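Local structure of putative epoxide hydrolase protein (Klebsiella pneumoniae subsp. pneumoniae, 5BOV) at residues Ile14-Asp18 / Leu19-Tyr23; Val93-Met96 / Asp97-Ile101; Ala116-Ala120 / Ala121-Gln125; Gln235-Ala238 / Ala239-Ile243; Ala293-Gln296 / Ala297-Ala301. The protein is probably a hydrolase of the alpha/beta-hydrolase fold, thought to act on epoxides or monoacylglycerol-like esters. All blocks are in the same frame, centred on the assembly; numbering follows the deposited sequence.

Five local contacts follow one another along a single alpha/beta-hydrolase chain. Interaction 1 is the hairpin of strands 12-16 and 19-26 at one margin of the mixed sheet, and interaction 2 is the end of helix 85-98 packed against it, about 10 Å away between centres. Val93 of interaction 2 touches Trp123 of interaction 3, at the end of helix 111-122, although the centres of the two interactions are about 14 Å apart. Interaction 4, the exit from helix 231-238, touches interaction 3, with centres about 10 Å apart. Interaction 5, on helix 291-303, stands about 19 Å from interaction 3 between centres. Interactions 1 to 4 thus tie the edge hairpin and three helices together, while interaction 5 packs on the sheet separately.

Interaction 1. Residues Ile14-Asp18 / Leu19-Tyr23; sequences IRAGD and LNIGY
Ile14-Ala16 runs antiparallel to Leu19-Tyr23, and a type II' turn from Ala16 to Leu19 with Gly17 at positive phi reverses the chain between them. Ile14 and Ile21 form one hydrogen-bonded pair, with Ile21 N to Ile14 O at 2.9 Å; Ala16 and Leu19 form the other, and there the bond from Ala16 N to Leu19 O (2.8 Å) is almost straight at 178°. The return bond, Leu19 N to Ala16 O at 3.0 Å, reaches its oxygen from well above the carbonyl plane.

Ile14, Ala16, Leu19 and Ile21 share one face of the hairpin. On it Ile21 puts CD1 against Ala16 CB at 3.7 Å. Further along, Ile14 CG2 comes obliquely to Tyr23 CE1 at 3.6 Å; Tyr23 CG sits between its own backbone N and carbonyl carbon (chi1 67°), which stands the ring beside Ile14. Leu95 of helix 85-98 covers Ile14 and Ile21. On the other face Asn20 OD1 accepts a bond from Gln13 NE2, and at the turn Asp18 OD2 makes a salt bridge to Lys229. The hairpin is therefore two-sided, with an apolar face under a helix and a polar one carrying Arg15 and Asn20.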
loop_
_atom_site.group_PDB
_atom_site.type_symbol
_atom_site.label_atom_id
_atom_site.label_comp_id
_atom_site.label_asym_id
_atom_site.label_seq_id
_atom_site.Cartn_x
_atom_site.Cartn_y
_atom_site.Cartn_z
ATOM N N ILE A 14 7.523 10.196 -13.884
ATOM C CA ILE A 14 6.822 9.908 -15.148
ATOM C C ILE A 14 5.377 10.354 -15.091
ATOM O O ILE A 14 4.701 10.176 -14.090
ATOM C CB ILE A 14 6.974 8.392 -15.542
ATOM C CG1 ILE A 14 6.643 8.164 -17.030
ATOM C CG2 ILE A 14 6.097 7.474 -14.698
ATOM C CD1 ILE A 14 7.107 6.834 -17.600
ATOM N N ARG A 15 4.877 10.900 -16.205
ATOM C CA ARG A 15 3.467 11.217 -16.314
ATOM C C ARG A 15 2.644 9.943 -16.413
ATOM O O ARG A 15 2.934 9.066 -17.242
ATOM C CB ARG A 15 3.240 12.113 -17.534
ATOM C CG ARG A 15 1.794 12.627 -17.729
ATOM C CD ARG A 15 1.664 13.340 -19.097
ATOM N NE ARG A 15 2.567 14.494 -19.055
ATOM C CZ ARG A 15 2.249 15.727 -18.651
ATOM N NH1 ARG A 15 0.989 16.034 -18.372
ATOM N NH2 ARG A 15 3.207 16.656 -18.565
ATOM N N ALA A 16 1.650 9.794 -15.564
ATOM C CA ALA A 16 0.828 8.637 -15.580
ATOM C C ALA A 16 -0.561 9.039 -15.085
ATOM O O ALA A 16 -0.788 9.289 -13.899
ATOM C CB ALA A 16 1.416 7.548 -14.671
ATOM N N GLY A 17 -1.525 9.059 -16.012
ATOM C CA GLY A 17 -2.906 9.354 -15.643
ATOM C C GLY A 17 -3.006 10.788 -15.163
ATOM O O GLY A 17 -2.585 11.722 -15.850
ATOM N N ASP A 18 -3.545 10.951 -13.978
ATOM C CA ASP A 18 -3.661 12.275 -13.370
ATOM C C ASP A 18 -2.441 12.722 -12.587
ATOM O O ASP A 18 -2.442 13.848 -12.019
ATOM C CB ASP A 18 -4.879 12.273 -12.434
ATOM C CG ASP A 18 -6.203 12.186 -13.177
ATOM O OD1 ASP A 18 -6.289 12.525 -14.358
ATOM O OD2 ASP A 18 -7.234 11.898 -12.479
ATOM N N LEU A 19 -1.394 11.879 -12.547
ATOM C CA LEU A 19 -0.215 12.159 -11.737
ATOM C C LEU A 19 1.069 12.292 -12.516
ATOM O O LEU A 19 1.183 11.791 -13.628
ATOM C CB LEU A 19 -0.061 10.950 -10.796
ATOM C CG LEU A 19 -1.238 10.617 -9.904
ATOM C CD1 LEU A 19 -0.910 9.371 -9.078
ATOM C CD2 LEU A 19 -1.583 11.775 -8.947
ATOM N N ASN A 20 2.021 12.927 -11.873
ATOM C CA ASN A 20 3.434 12.701 -12.187
ATOM C C ASN A 20 3.957 11.853 -11.004
ATOM O O ASN A 20 4.001 12.338 -9.892
ATOM C CB ASN A 20 4.149 14.040 -12.346
ATOM C CG ASN A 20 5.663 13.974 -12.219
ATOM O OD1 ASN A 20 6.322 12.946 -12.260
ATOM N ND2 ASN A 20 6.219 15.147 -11.911
ATOM N N ILE A 21 4.249 10.598 -11.292
ATOM C CA ILE A 21 4.577 9.657 -10.286
ATOM C C ILE A 21 6.065 9.658 -10.082
ATOM O O ILE A 21 6.842 9.516 -11.053
ATOM C CB ILE A 21 4.071 8.237 -10.665
ATOM C CG1 ILE A 21 2.550 8.223 -10.584
ATOM C CG2 ILE A 21 4.625 7.183 -9.667
ATOM C CD1 ILE A 21 1.880 6.918 -11.026
ATOM N N GLY A 22 6.481 9.755 -8.802
ATOM C CA GLY A 22 7.857 9.534 -8.388
ATOM C C GLY A 22 8.126 8.076 -8.016
ATOM O O GLY A 22 7.347 7.482 -7.305
ATOM N N TYR A 23 9.199 7.483 -8.560
ATOM C CA TYR A 23 9.467 6.043 -8.373
ATOM C C TYR A 23 10.914 5.688 -8.482
ATOM O O TYR A 23 11.673 6.306 -9.215
ATOM C CB TYR A 23 8.607 5.191 -9.319
ATOM C CG TYR A 23 8.971 5.380 -10.774
ATOM C CD1 TYR A 23 8.600 6.535 -11.478
ATOM C CD2 TYR A 23 9.688 4.431 -11.438
ATOM C CE1 TYR A 23 9.010 6.747 -12.784
ATOM C CE2 TYR A 23 10.091 4.604 -12.781
ATOM C CZ TYR A 23 9.747 5.738 -13.443
ATOM O OH TYR A 23 10.133 5.955 -14.725
#

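Interaction 2. Residues Val93-Met96 / Asp97-Ile101; sequences VHLM and DALNI
Leu95 and Leu99 lie side by side one turn apart, pointing the same way, with Leu95 CD1 and Leu99 CD1 at 3.8 Å. Leu95 CG is anti to the backbone N, which brings its branch to the Leu99 methyl. The other apolar pair is Met96, present as selenomethionine, with Ile101: the Met96 chain is bent at chi3 (79°); the two side chains cross at about a right angle, and Met96 CE lies 3.9 Å from Ile101 CG2.

Among the backbone bonds, Asp97 N, Ala98 N and Leu99 N reach back to the carbonyls of Val93, His94 and Leu95 in the regular i to i-4 pattern. The helix then ends in a Schellman motif: Asn100 takes positive phi (60°), Ile101 N binds Met96 O at 2.9 Å and 174°, and Asn100 N binds Asp97 O at 3.0 Å. This ending turns the chain out of helix 85-98 of the alpha/beta-hydrolase fold and places Ile101 over the last turn.

The polar contacts run through Asp97. A water at the edge of the His94 ring, in its plane, lies 2.8 Å from His94 ND1 and donates to Asp97 OD2, also at 2.8 Å. Asp97 OD1 forms a salt bridge with Arg126, which also binds the carbonyl of Ile101. Val93 lies beside Asp97, pointing the same way, with CG1 4.0 Å from Asp97 OD2.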
loop_
_atom_site.group_PDB
_atom_site.type_symbol
_atom_site.label_atom_id
_atom_site.label_comp_id
_atom_site.label_asym_id
_atom_site.label_seq_id
_atom_site.Cartn_x
_atom_site.Cartn_y
_atom_site.Cartn_z
ATOM N N VAL A 93 -2.001 1.058 -12.634
ATOM C CA VAL A 93 -2.205 0.576 -13.986
ATOM C C VAL A 93 -1.677 1.651 -14.991
ATOM O O VAL A 93 -1.007 1.294 -15.958
ATOM C CB VAL A 93 -3.659 0.218 -14.317
ATOM C CG1 VAL A 93 -3.836 -0.143 -15.796
ATOM C CG2 VAL A 93 -4.072 -0.929 -13.458
ATOM N N HIS A 94 -1.976 2.933 -14.745
ATOM C CA HIS A 94 -1.423 3.986 -15.599
ATOM C C HIS A 94 0.104 4.006 -15.546
ATOM O O HIS A 94 0.778 4.235 -16.591
ATOM C CB HIS A 94 -1.941 5.355 -15.153
ATOM C CG HIS A 94 -3.368 5.583 -15.498
ATOM N ND1 HIS A 94 -3.879 5.460 -16.779
ATOM C CD2 HIS A 94 -4.379 6.041 -14.729
ATOM C CE1 HIS A 94 -5.176 5.751 -16.746
ATOM N NE2 HIS A 94 -5.502 6.101 -15.520
ATOM N N LEU A 95 0.686 3.738 -14.374
ATOM C CA LEU A 95 2.179 3.658 -14.283
ATOM C C LEU A 95 2.692 2.502 -15.108
ATOM O O LEU A 95 3.712 2.641 -15.831
ATOM C CB LEU A 95 2.597 3.468 -12.802
ATOM C CG LEU A 95 4.054 3.315 -12.508
ATOM C CD1 LEU A 95 4.840 4.558 -12.913
ATOM C CD2 LEU A 95 4.272 2.986 -11.026
HETATM N N MSE A 96 2.039 1.344 -15.015
HETATM C CA MSE A 96 2.457 0.145 -15.778
HETATM C C MSE A 96 2.401 0.461 -17.249
HETATM O O MSE A 96 3.364 0.188 -18.017
HETATM C CB MSE A 96 1.588 -1.065 -15.411
HETATM C CG MSE A 96 2.001 -1.623 -14.030
HETATM SE SE MSE A 96 0.733 -3.058 -13.579
HETATM C CE MSE A 96 1.615 -4.325 -14.693
ATOM N N ASP A 97 1.278 1.033 -17.682
ATOM C CA ASP A 97 1.174 1.443 -19.058
ATOM C C ASP A 97 2.282 2.427 -19.505
ATOM O O ASP A 97 2.889 2.255 -20.608
ATOM C CB ASP A 97 -0.177 2.066 -19.398
ATOM C CG ASP A 97 -1.346 1.098 -19.258
ATOM O OD1 ASP A 97 -1.150 -0.142 -19.315
ATOM O OD2 ASP A 97 -2.499 1.622 -19.183
ATOM N N ALA A 98 2.555 3.437 -18.690
ATOM C CA ALA A 98 3.527 4.438 -19.036
ATOM C C ALA A 98 4.946 3.850 -19.155
ATOM O O ALA A 98 5.806 4.321 -19.925
ATOM C CB ALA A 98 3.514 5.594 -18.036
ATOM N N LEU A 99 5.231 2.828 -18.347
ATOM C CA LEU A 99 6.484 2.087 -18.387
ATOM C C LEU A 99 6.534 0.946 -19.396
ATOM O O LEU A 99 7.537 0.243 -19.479
ATOM C CB LEU A 99 6.841 1.528 -16.975
ATOM C CG LEU A 99 7.086 2.599 -15.875
ATOM C CD1 LEU A 99 7.186 1.947 -14.487
ATOM C CD2 LEU A 99 8.365 3.404 -16.181
ATOM N N ASN A 100 5.453 0.717 -20.106
ATOM C CA ASN A 100 5.357 -0.404 -21.041
ATOM C C ASN A 100 5.537 -1.770 -20.388
ATOM O O ASN A 100 6.155 -2.696 -20.944
ATOM C CB ASN A 100 6.299 -0.233 -22.257
ATOM C CG ASN A 100 5.957 0.990 -23.052
ATOM O OD1 ASN A 100 4.789 1.214 -23.364
ATOM N ND2 ASN A 100 6.933 1.857 -23.276
ATOM N N ILE A 101 4.927 -1.906 -19.214
ATOM C CA ILE A 101 5.015 -3.136 -18.438
ATOM C C ILE A 101 3.655 -3.804 -18.623
ATOM O O ILE A 101 2.665 -3.328 -18.054
ATOM C CB ILE A 101 5.346 -2.869 -16.956
ATOM C CG1 ILE A 101 6.800 -2.350 -16.793
ATOM C CG2 ILE A 101 5.213 -4.171 -16.151
ATOM C CD1 ILE A 101 7.123 -1.901 -15.360
HETATM O O HOH W 1 -2.789 4.371 -19.146
#

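Interaction 3. Residues Ala116-Ala120 / Ala121-Gln125; sequences ADIVA and ALWPQ
Ile118 and Leu122 lead the apolar contacts: they lie side by side and point the same way, with Ile118 CG2 at 3.8 Å from Leu122 CD1. CG2 of Ile118 is anti to the backbone N, and this turns the methyl along the helix toward the leucine. Trp123 adds its six-membered ring. Val119 CA meets the indole at its edge, in plane, 3.8 Å from Trp123 CE3, and Leu122 CB lies over one face, offset toward the rim.

The backbone bonds carry the last turn of helix 111-122. Ala121 N binds Asp117 O, Leu122 N binds Ile118 O at 2.9 Å, and Trp123 N binds Val119 O at 2.8 Å. Trp123 is the first residue to leave helical angles. Pro124, having no N-H, cannot continue the series; it sets CB 3.4 Å from Ala120 O instead.

This helix is the connection of the beta-alpha-beta unit between strands 104-108 and 127-133. Val119 and Ala120 pack on Val127 of the following strand, while Asp117 is held by Ser132 and by the N-H of Leu137. Ile118 and Val119 reach Ala89 of helix 85-98, and Trp123 meets Tyr233 of helix 231-238 edge-to-face.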
loop_
_atom_site.group_PDB
_atom_site.type_symbol
_atom_site.label_atom_id
_atom_site.label_comp_id
_atom_site.label_asym_id
_atom_site.label_seq_id
_atom_site.Cartn_x
_atom_site.Cartn_y
_atom_site.Cartn_z
ATOM N N ALA A 116 -2.737 -3.319 -4.529
ATOM C CA ALA A 116 -2.336 -4.487 -5.311
ATOM C C ALA A 116 -3.462 -5.513 -5.439
ATOM O O ALA A 116 -3.633 -6.093 -6.506
ATOM C CB ALA A 116 -1.137 -5.169 -4.631
ATOM N N ASP A 117 -4.234 -5.715 -4.357
ATOM C CA ASP A 117 -5.365 -6.570 -4.335
ATOM C C ASP A 117 -6.364 -6.125 -5.475
ATOM O O ASP A 117 -6.888 -6.979 -6.209
ATOM C CB ASP A 117 -6.109 -6.577 -3.042
ATOM C CG ASP A 117 -5.355 -7.222 -1.896
ATOM O OD1 ASP A 117 -4.264 -7.806 -2.100
ATOM O OD2 ASP A 117 -5.839 -6.997 -0.776
ATOM N N ILE A 118 -6.657 -4.826 -5.525
ATOM C CA ILE A 118 -7.578 -4.308 -6.499
ATOM C C ILE A 118 -7.046 -4.526 -7.925
ATOM O O ILE A 118 -7.849 -4.940 -8.807
ATOM C CB ILE A 118 -7.900 -2.826 -6.243
ATOM C CG1 ILE A 118 -8.669 -2.698 -4.970
ATOM C CG2 ILE A 118 -8.714 -2.209 -7.436
ATOM C CD1 ILE A 118 -8.755 -1.269 -4.440
ATOM N N VAL A 119 -5.780 -4.245 -8.180
ATOM C CA VAL A 119 -5.237 -4.479 -9.506
ATOM C C VAL A 119 -5.399 -5.942 -9.885
ATOM O O VAL A 119 -5.829 -6.273 -11.005
ATOM C CB VAL A 119 -3.784 -4.028 -9.659
ATOM C CG1 VAL A 119 -3.302 -4.236 -11.031
ATOM C CG2 VAL A 119 -3.715 -2.559 -9.341
ATOM N N ALA A 120 -5.104 -6.860 -8.948
ATOM C CA ALA A 120 -5.224 -8.244 -9.227
ATOM C C ALA A 120 -6.652 -8.688 -9.466
ATOM O O ALA A 120 -6.896 -9.595 -10.260
ATOM C CB ALA A 120 -4.580 -9.041 -8.077
ATOM N N ALA A 121 -7.603 -8.114 -8.739
ATOM C CA ALA A 121 -8.995 -8.505 -8.909
ATOM C C ALA A 121 -9.619 -7.951 -10.189
ATOM O O ALA A 121 -10.444 -8.638 -10.877
ATOM C CB ALA A 121 -9.767 -8.034 -7.678
ATOM N N LEU A 122 -9.313 -6.720 -10.522
ATOM C CA LEU A 122 -9.976 -6.081 -11.678
ATOM C C LEU A 122 -9.228 -6.221 -12.973
ATOM O O LEU A 122 -9.876 -6.267 -14.053
ATOM C CB LEU A 122 -10.233 -4.597 -11.424
ATOM C CG LEU A 122 -11.077 -4.249 -10.182
ATOM C CD1 LEU A 122 -11.320 -2.761 -10.135
ATOM C CD2 LEU A 122 -12.388 -4.989 -10.119
ATOM N N TRP A 123 -7.904 -6.281 -12.906
ATOM C CA TRP A 123 -7.071 -6.506 -14.089
ATOM C C TRP A 123 -6.105 -7.672 -13.858
ATOM O O TRP A 123 -4.870 -7.485 -13.907
ATOM C CB TRP A 123 -6.318 -5.228 -14.431
ATOM C CG TRP A 123 -7.203 -4.096 -14.594
ATOM C CD1 TRP A 123 -7.985 -3.824 -15.701
ATOM C CD2 TRP A 123 -7.466 -3.022 -13.649
ATOM N NE1 TRP A 123 -8.727 -2.687 -15.469
ATOM C CE2 TRP A 123 -8.364 -2.117 -14.270
ATOM C CE3 TRP A 123 -7.023 -2.736 -12.371
ATOM C CZ2 TRP A 123 -8.841 -0.944 -13.616
ATOM C CZ3 TRP A 123 -7.516 -1.627 -11.709
ATOM C CH2 TRP A 123 -8.407 -0.728 -12.310
ATOM N N PRO A 124 -6.622 -8.887 -13.666
ATOM C CA PRO A 124 -5.746 -10.006 -13.356
ATOM C C PRO A 124 -4.642 -10.289 -14.415
ATOM O O PRO A 124 -3.559 -10.784 -14.066
ATOM C CB PRO A 124 -6.682 -11.188 -13.243
ATOM C CG PRO A 124 -7.922 -10.771 -13.989
ATOM C CD PRO A 124 -8.034 -9.322 -13.698
ATOM N N GLN A 125 -4.918 -9.982 -15.692
ATOM C CA GLN A 125 -3.913 -10.235 -16.735
ATOM C C GLN A 125 -2.637 -9.410 -16.500
ATOM O O GLN A 125 -1.576 -9.755 -17.035
ATOM C CB GLN A 125 -4.435 -9.924 -18.160
ATOM C CG GLN A 125 -5.490 -10.865 -18.576
ATOM C CD GLN A 125 -6.090 -10.539 -19.981
ATOM O OE1 GLN A 125 -5.416 -10.017 -20.899
ATOM N NE2 GLN A 125 -7.345 -10.862 -20.130
#

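Interaction 4. Residues Gln235-Ala238 / Ala239-Ile243; sequences QRLA and ALPPI
Pro241 packs its ring against the backbone oxygens of Arg236 and Leu237 at the end of helix 231-238. Followed outward from CB, the proline ring begins its contacts at CG, which lies 3.9 Å from Arg236 O and 4.4 Å from Leu237 CD2; CD lies against both backbone oxygens, 3.4 Å from Arg236 O and 3.6 Å from Leu237 O. The ring thus sets carbon against these two oxygens.

Two backbone bonds close the turn. Leu240 N donates to Leu237 O at 2.9 Å, meeting it from above the carbonyl plane, 52° out of it, and Ala239 N makes a weak bond to Arg236 O at 3.3 Å. Leu240 then takes positive phi (55°), redirecting the chain into the loop that leads to strand 247-252. Its CD2 still returns to within 3.7 Å of Leu237 O.

Leu237 packs on Ile118 and Leu122 of helix 111-122, and Arg236 NH2 reaches Leu122 O in a weak bond. Beyond the turn, the carbonyls of Leu240 and Pro241 are taken by Lys268 and Tyr136. With no N-H on Pro241 to give, the two helix-end oxygens fare differently: Leu237 O keeps a firm N-H donor, while Arg236 O has a weak one plus the Pro241 carbons.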
loop_
_atom_site.group_PDB
_atom_site.type_symbol
_atom_site.label_atom_id
_atom_site.label_comp_id
_atom_site.label_asym_id
_atom_site.label_seq_id
_atom_site.Cartn_x
_atom_site.Cartn_y
_atom_site.Cartn_z
ATOM N N GLN A 235 -18.163 -0.240 -7.765
ATOM C CA GLN A 235 -19.288 -1.174 -7.804
ATOM C C GLN A 235 -18.834 -2.639 -7.945
ATOM O O GLN A 235 -19.375 -3.522 -7.226
ATOM C CB GLN A 235 -20.252 -0.807 -8.945
ATOM C CG GLN A 235 -21.412 -1.829 -9.088
ATOM C CD GLN A 235 -22.409 -1.335 -10.119
ATOM O OE1 GLN A 235 -22.159 -0.365 -10.858
ATOM N NE2 GLN A 235 -23.550 -1.958 -10.160
ATOM N N ARG A 236 -17.829 -2.905 -8.790
ATOM C CA ARG A 236 -17.297 -4.227 -8.953
ATOM C C ARG A 236 -16.635 -4.686 -7.604
ATOM O O ARG A 236 -16.800 -5.833 -7.192
ATOM C CB ARG A 236 -16.272 -4.297 -10.088
ATOM C CG ARG A 236 -16.953 -4.215 -11.426
ATOM C CD ARG A 236 -15.971 -3.887 -12.544
ATOM N NE ARG A 236 -15.007 -4.957 -12.822
ATOM C CZ ARG A 236 -13.928 -4.817 -13.624
ATOM N NH1 ARG A 236 -13.673 -3.636 -14.251
ATOM N NH2 ARG A 236 -13.078 -5.839 -13.821
ATOM N N LEU A 237 -15.955 -3.755 -6.935
ATOM C CA LEU A 237 -15.209 -4.107 -5.719
ATOM C C LEU A 237 -16.150 -4.370 -4.571
ATOM O O LEU A 237 -15.854 -5.165 -3.694
ATOM C CB LEU A 237 -14.209 -3.004 -5.382
ATOM C CG LEU A 237 -13.067 -2.864 -6.392
ATOM C CD1 LEU A 237 -12.279 -1.604 -6.064
ATOM C CD2 LEU A 237 -12.135 -4.113 -6.353
ATOM N N ALA A 238 -17.318 -3.756 -4.580
ATOM C CA ALA A 238 -18.257 -3.942 -3.476
ATOM C C ALA A 238 -18.793 -5.354 -3.400
ATOM O O ALA A 238 -19.259 -5.793 -2.323
ATOM C CB ALA A 238 -19.399 -2.935 -3.595
ATOM N N ALA A 239 -18.703 -6.090 -4.507
ATOM C CA ALA A 239 -19.042 -7.527 -4.503
ATOM C C ALA A 239 -17.997 -8.417 -3.830
ATOM O O ALA A 239 -18.191 -9.615 -3.734
ATOM C CB ALA A 239 -19.318 -8.010 -5.903
ATOM N N LEU A 240 -16.861 -7.820 -3.443
ATOM C CA LEU A 240 -15.737 -8.549 -2.876
ATOM C C LEU A 240 -15.283 -9.657 -3.802
ATOM O O LEU A 240 -15.277 -10.825 -3.420
ATOM C CB LEU A 240 -16.020 -9.039 -1.480
ATOM C CG LEU A 240 -16.612 -8.010 -0.488
ATOM C CD1 LEU A 240 -16.798 -8.677 0.889
ATOM C CD2 LEU A 240 -15.766 -6.775 -0.408
ATOM N N PRO A 241 -14.882 -9.313 -5.012
ATOM C CA PRO A 241 -14.468 -10.307 -5.967
ATOM C C PRO A 241 -13.216 -11.073 -5.516
ATOM O O PRO A 241 -12.314 -10.479 -4.971
ATOM C CB PRO A 241 -14.165 -9.480 -7.212
ATOM C CG PRO A 241 -13.735 -8.180 -6.665
ATOM C CD PRO A 241 -14.678 -7.961 -5.541
ATOM N N PRO A 242 -13.122 -12.351 -5.812
ATOM C CA PRO A 242 -11.934 -13.069 -5.408
ATOM C C PRO A 242 -10.752 -12.775 -6.314
ATOM O O PRO A 242 -10.926 -12.240 -7.417
ATOM C CB PRO A 242 -12.359 -14.522 -5.584
ATOM C CG PRO A 242 -13.383 -14.496 -6.666
ATOM C CD PRO A 242 -14.170 -13.250 -6.356
ATOM N N ILE A 243 -9.556 -13.020 -5.780
ATOM C CA ILE A 243 -8.327 -12.840 -6.563
ATOM C C ILE A 243 -7.937 -14.199 -7.093
ATOM O O ILE A 243 -7.766 -15.193 -6.333
ATOM C CB ILE A 243 -7.267 -12.219 -5.657
ATOM C CG1 ILE A 243 -7.654 -10.732 -5.470
ATOM C CG2 ILE A 243 -5.903 -12.330 -6.308
ATOM C CD1 ILE A 243 -6.993 -10.059 -4.338
#

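Interaction 5. Residues Ala293-Gln296 / Ala297-Ala301; sequences AFVQ and AVVDA
Two flat groups meet one turn apart: the Gln296 amide and the Asp300 carboxylate, crossing obliquely with their planes 40° apart. Gln296 NE2 donates to Asp300 OD1 at 2.9 Å with an angle of 153°; the oxygen lies in the amide's plane, yet the nitrogen comes to it from above the carboxylate plane. The bend of the glutamine chain at chi2 (65°) turns the amide along the helix toward the acid. Nearer the backbone, Gln296 CG lies 3.5 Å from Asp300 OD2. The third flat group, the Phe294 ring, is met obliquely by Val298 CG2, at 3.8 Å from Phe294 CE1.

Val295 and Val299 form a looser pair one turn apart, Val295 CG1 to Val299 CG2 at 4.4 Å. Backbone bonds from Ala297, Val298, Val299 and Asp300 to the carbonyls four residues back run unbroken, with Val299 N to Val295 O at 2.9 Å.

These residues lie on helix 291-303 near the C-terminus. Phe294 and Ala297 pack on Leu250 of strand 247-252, while Val295 and Val298 meet helix 50-56. Asp300 OD2 forms a salt bridge with Arg276. Each carboxylate oxygen thus has a partner, OD1 the amide and OD2 the Arg276 guanidinium; the positive charge of the arginine would probably favour the ionised form of the aspartate, with the neutral amide adding a hydrogen bond.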
loop_
_atom_site.group_PDB
_atom_site.type_symbol
_atom_site.label_atom_id
_atom_site.label_comp_id
_atom_site.label_asym_id
_atom_site.label_seq_id
_atom_site.Cartn_x
_atom_site.Cartn_y
_atom_site.Cartn_z
ATOM N N ALA A 293 12.583 -11.969 4.892
ATOM C CA ALA A 293 11.422 -12.800 4.730
ATOM C C ALA A 293 10.534 -12.232 3.615
ATOM O O ALA A 293 9.894 -13.002 2.908
ATOM C CB ALA A 293 10.614 -12.902 6.026
ATOM N N PHE A 294 10.490 -10.922 3.474
ATOM C CA PHE A 294 9.632 -10.364 2.456
ATOM C C PHE A 294 10.164 -10.686 1.045
ATOM O O PHE A 294 9.377 -11.062 0.153
ATOM C CB PHE A 294 9.488 -8.859 2.642
ATOM C CG PHE A 294 8.367 -8.284 1.869
ATOM C CD1 PHE A 294 8.516 -7.830 0.587
ATOM C CD2 PHE A 294 7.114 -8.163 2.473
ATOM C CE1 PHE A 294 7.464 -7.299 -0.113
ATOM C CE2 PHE A 294 6.057 -7.630 1.752
ATOM C CZ PHE A 294 6.254 -7.213 0.471
ATOM N N VAL A 295 11.454 -10.491 0.847
ATOM C CA VAL A 295 12.082 -10.915 -0.388
ATOM C C VAL A 295 11.778 -12.411 -0.714
ATOM O O VAL A 295 11.405 -12.710 -1.862
ATOM C CB VAL A 295 13.590 -10.691 -0.329
ATOM C CG1 VAL A 295 14.298 -11.337 -1.532
ATOM C CG2 VAL A 295 13.922 -9.237 -0.288
ATOM N N GLN A 296 11.924 -13.264 0.254
ATOM C CA GLN A 296 11.636 -14.712 0.056
ATOM C C GLN A 296 10.198 -14.911 -0.406
ATOM O O GLN A 296 9.900 -15.723 -1.283
ATOM C CB GLN A 296 11.919 -15.553 1.305
ATOM C CG GLN A 296 11.918 -17.066 1.024
ATOM C CD GLN A 296 13.027 -17.482 0.108
ATOM O OE1 GLN A 296 14.236 -17.217 0.383
ATOM N NE2 GLN A 296 12.691 -18.075 -1.043
ATOM N N ALA A 297 9.271 -14.177 0.221
ATOM C CA ALA A 297 7.888 -14.244 -0.211
ATOM C C ALA A 297 7.630 -13.809 -1.660
ATOM O O ALA A 297 6.866 -14.442 -2.392
ATOM C CB ALA A 297 6.997 -13.443 0.731
ATOM N N VAL A 298 8.294 -12.764 -2.091
ATOM C CA VAL A 298 8.145 -12.292 -3.482
ATOM C C VAL A 298 8.725 -13.327 -4.446
ATOM O O VAL A 298 8.077 -13.663 -5.418
ATOM C CB VAL A 298 8.835 -10.901 -3.707
ATOM C CG1 VAL A 298 8.871 -10.529 -5.173
ATOM C CG2 VAL A 298 8.108 -9.794 -2.899
ATOM N N VAL A 299 9.898 -13.851 -4.126
ATOM C CA VAL A 299 10.527 -14.884 -4.988
ATOM C C VAL A 299 9.595 -16.140 -5.051
ATOM O O VAL A 299 9.340 -16.687 -6.141
ATOM C CB VAL A 299 11.897 -15.290 -4.462
ATOM C CG1 VAL A 299 12.385 -16.524 -5.174
ATOM C CG2 VAL A 299 12.856 -14.107 -4.593
ATOM N N ASP A 300 9.080 -16.550 -3.899
ATOM C CA ASP A 300 8.211 -17.728 -3.815
ATOM C C ASP A 300 6.905 -17.530 -4.539
ATOM O O ASP A 300 6.454 -18.407 -5.249
ATOM C CB ASP A 300 7.989 -18.141 -2.393
ATOM C CG ASP A 300 9.238 -18.652 -1.709
ATOM O OD1 ASP A 300 10.275 -18.983 -2.363
ATOM O OD2 ASP A 300 9.217 -18.784 -0.471
ATOM N N ALA A 301 6.315 -16.341 -4.422
ATOM C CA ALA A 301 5.069 -16.095 -5.134
ATOM C C ALA A 301 5.276 -16.047 -6.641
ATOM O O ALA A 301 4.428 -16.523 -7.410
ATOM C CB ALA A 301 4.438 -14.797 -4.624
#